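Side-chain contact in fiber protein (Duck adenovirus 1, PDB 6ITX), which forms the trimeric fiber of the virion, whose C-terminal head domain probably binds the host-cell receptor during viral attachment and entry: residues G146-G151 with T287-P292. Residues are numbered along the deposited sequence; the frame is centred on the assembly and turned at random.
Sequences GYWFTG and TFFLTP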
loop_
_atom_site.group_PDB
_atom_site.type_symbol
_atom_site.label_atom_id
_atom_site.label_comp_id
_atom_site.label_asym_id
_atom_site.label_seq_id
_atom_site.Cartn_x
_atom_site.Cartn_y
_atom_site.Cartn_z
ATOM N N GLY A 146 21.458 -17.883 14.082
ATOM C CA GLY A 146 22.071 -18.071 15.389
ATOM C C GLY A 146 21.186 -17.564 16.503
ATOM O O GLY A 146 21.072 -18.194 17.558
ATOM N N TYR A 147 20.514 -16.438 16.264
ATOM C CA TYR A 147 19.581 -15.876 17.219
ATOM C C TYR A 147 18.145 -16.289 16.941
ATOM O O TYR A 147 17.210 -15.668 17.464
ATOM C CB TYR A 147 19.722 -14.365 17.227
ATOM C CG TYR A 147 20.986 -13.939 17.893
ATOM C CD1 TYR A 147 21.125 -14.017 19.281
ATOM C CD2 TYR A 147 22.060 -13.479 17.146
ATOM C CE1 TYR A 147 22.291 -13.625 19.900
ATOM C CE2 TYR A 147 23.231 -13.089 17.753
ATOM C CZ TYR A 147 23.345 -13.163 19.128
ATOM O OH TYR A 147 24.520 -12.768 19.717
ATOM N N TRP A 148 17.952 -17.309 16.124
ATOM C CA TRP A 148 16.642 -17.883 15.894
ATOM C C TRP A 148 16.569 -19.203 16.633
ATOM O O TRP A 148 17.589 -19.784 17.002
ATOM C CB TRP A 148 16.391 -18.102 14.400
ATOM C CG TRP A 148 14.973 -17.978 14.007
ATOM C CD1 TRP A 148 14.052 -18.986 13.903
ATOM C CD2 TRP A 148 14.294 -16.771 13.644
ATOM N NE1 TRP A 148 12.844 -18.473 13.513
ATOM C CE2 TRP A 148 12.962 -17.116 13.349
ATOM C CE3 TRP A 148 14.686 -15.428 13.536
ATOM C CZ2 TRP A 148 12.021 -16.176 12.955
ATOM C CZ3 TRP A 148 13.743 -14.494 13.149
ATOM C CH2 TRP A 148 12.427 -14.877 12.863
ATOM N N PHE A 149 15.352 -19.682 16.854
ATOM C CA PHE A 149 15.228 -20.942 17.551
ATOM C C PHE A 149 15.831 -22.032 16.684
ATOM O O PHE A 149 16.280 -21.780 15.561
ATOM C CB PHE A 149 13.764 -21.216 17.909
ATOM C CG PHE A 149 12.833 -21.275 16.725
ATOM C CD1 PHE A 149 12.807 -22.393 15.885
ATOM C CD2 PHE A 149 11.957 -20.227 16.471
ATOM C CE1 PHE A 149 11.948 -22.454 14.811
ATOM C CE2 PHE A 149 11.084 -20.283 15.394
ATOM C CZ PHE A 149 11.086 -21.392 14.555
ATOM N N THR A 150 15.842 -23.260 17.207
ATOM C CA THR A 150 16.409 -24.403 16.499
ATOM C C THR A 150 15.417 -25.552 16.514
ATOM O O THR A 150 14.774 -25.799 17.531
ATOM C CB THR A 150 17.748 -24.842 17.129
ATOM O OG1 THR A 150 18.621 -23.707 17.250
ATOM C CG2 THR A 150 18.441 -25.914 16.268
ATOM N N GLY A 151 15.288 -26.231 15.384
ATOM C CA GLY A 151 14.401 -27.354 15.135
ATOM C C GLY A 151 13.244 -26.977 14.212
ATOM O O GLY A 151 12.791 -25.823 14.168
ATOM N N THR A 287 24.183 -16.978 8.967
ATOM C CA THR A 287 23.113 -16.947 7.986
ATOM C C THR A 287 22.057 -15.940 8.422
ATOM O O THR A 287 21.673 -15.889 9.600
ATOM C CB THR A 287 22.490 -18.325 7.835
ATOM O OG1 THR A 287 23.511 -19.264 7.496
ATOM C CG2 THR A 287 21.448 -18.306 6.752
ATOM N N PHE A 288 21.592 -15.131 7.463
ATOM C CA PHE A 288 20.754 -13.985 7.771
ATOM C C PHE A 288 19.688 -13.779 6.704
ATOM O O PHE A 288 19.824 -14.211 5.549
ATOM C CB PHE A 288 21.576 -12.717 7.867
ATOM C CG PHE A 288 21.948 -12.146 6.518
ATOM C CD1 PHE A 288 22.906 -12.762 5.731
ATOM C CD2 PHE A 288 21.337 -11.000 6.038
ATOM C CE1 PHE A 288 23.259 -12.243 4.499
ATOM C CE2 PHE A 288 21.689 -10.483 4.793
ATOM C CZ PHE A 288 22.652 -11.104 4.032
ATOM N N PHE A 289 18.618 -13.097 7.112
ATOM C CA PHE A 289 17.685 -12.476 6.191
ATOM C C PHE A 289 17.494 -11.026 6.618
ATOM O O PHE A 289 17.750 -10.648 7.774
ATOM C CB PHE A 289 16.345 -13.250 6.085
ATOM C CG PHE A 289 15.417 -13.144 7.303
ATOM C CD1 PHE A 289 14.693 -11.978 7.574
ATOM C CD2 PHE A 289 15.198 -14.246 8.113
ATOM C CE1 PHE A 289 13.820 -11.912 8.662
ATOM C CE2 PHE A 289 14.328 -14.188 9.196
ATOM C CZ PHE A 289 13.636 -13.028 9.474
ATOM N N LEU A 290 17.088 -10.206 5.647
ATOM C CA LEU A 290 16.977 -8.763 5.846
ATOM C C LEU A 290 15.879 -8.256 4.921
ATOM O O LEU A 290 16.033 -8.263 3.692
ATOM C CB LEU A 290 18.312 -8.068 5.576
ATOM C CG LEU A 290 18.303 -6.543 5.399
ATOM C CD1 LEU A 290 18.156 -5.846 6.734
ATOM C CD2 LEU A 290 19.545 -6.079 4.686
ATOM N N THR A 291 14.759 -7.862 5.507
ATOM C CA THR A 291 13.687 -7.269 4.727
ATOM C C THR A 291 14.103 -5.872 4.255
ATOM O O THR A 291 14.894 -5.189 4.921
ATOM C CB THR A 291 12.403 -7.170 5.563
ATOM O OG1 THR A 291 12.417 -5.960 6.350
ATOM C CG2 THR A 291 12.271 -8.376 6.491
ATOM N N PRO A 292 13.566 -5.407 3.133
ATOM C CA PRO A 292 13.647 -3.994 2.841
ATOM C C PRO A 292 12.844 -3.261 3.893
ATOM O O PRO A 292 12.281 -3.899 4.798
ATOM C CB PRO A 292 13.000 -3.877 1.450
ATOM C CG PRO A 292 11.945 -4.931 1.471
ATOM C CD PRO A 292 12.568 -6.082 2.275
#
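The apolar interior of a beta-rich viral fiber head is where Trp148, from the loop that follows strand 134-144, meets Phe289 near the start of strand 288-299. The two rings form an offset edge-to-face pair: the edge of Phe289 is directed toward the face of the six-membered ring of Trp148, displaced to its CZ3-CH2 rim rather than centred over it, with centroids 5.7 Å apart and planes inclined at 65°. Contact is confined to the far ends of both side chains, where Trp148 CZ3 lies 4.0 Å from Phe289 CZ, and Trp148 CH2 and Phe289 CE2 complete a small four-carbon patch. Phe289 reaches this position with CG set between its own backbone N and carbonyl carbon (chi1 72°). Taken as a whole, the two side chains, as distinct from their ring planes, cross at about a right angle.

In the head, strand 288-299 pairs antiparallel with strand 134-144, so the contact ties a sheet strand to the loop leaving its neighbour, and both aromatic side chains also touch Ala143 of that neighbour. Phe278 meets both rings, edge-to-face with Trp148, while Phe279 lies nearly parallel to the indole. At the next residue, Leu290 O accepts a hydrogen bond from Asn206 ND2 of a neighbouring subunit.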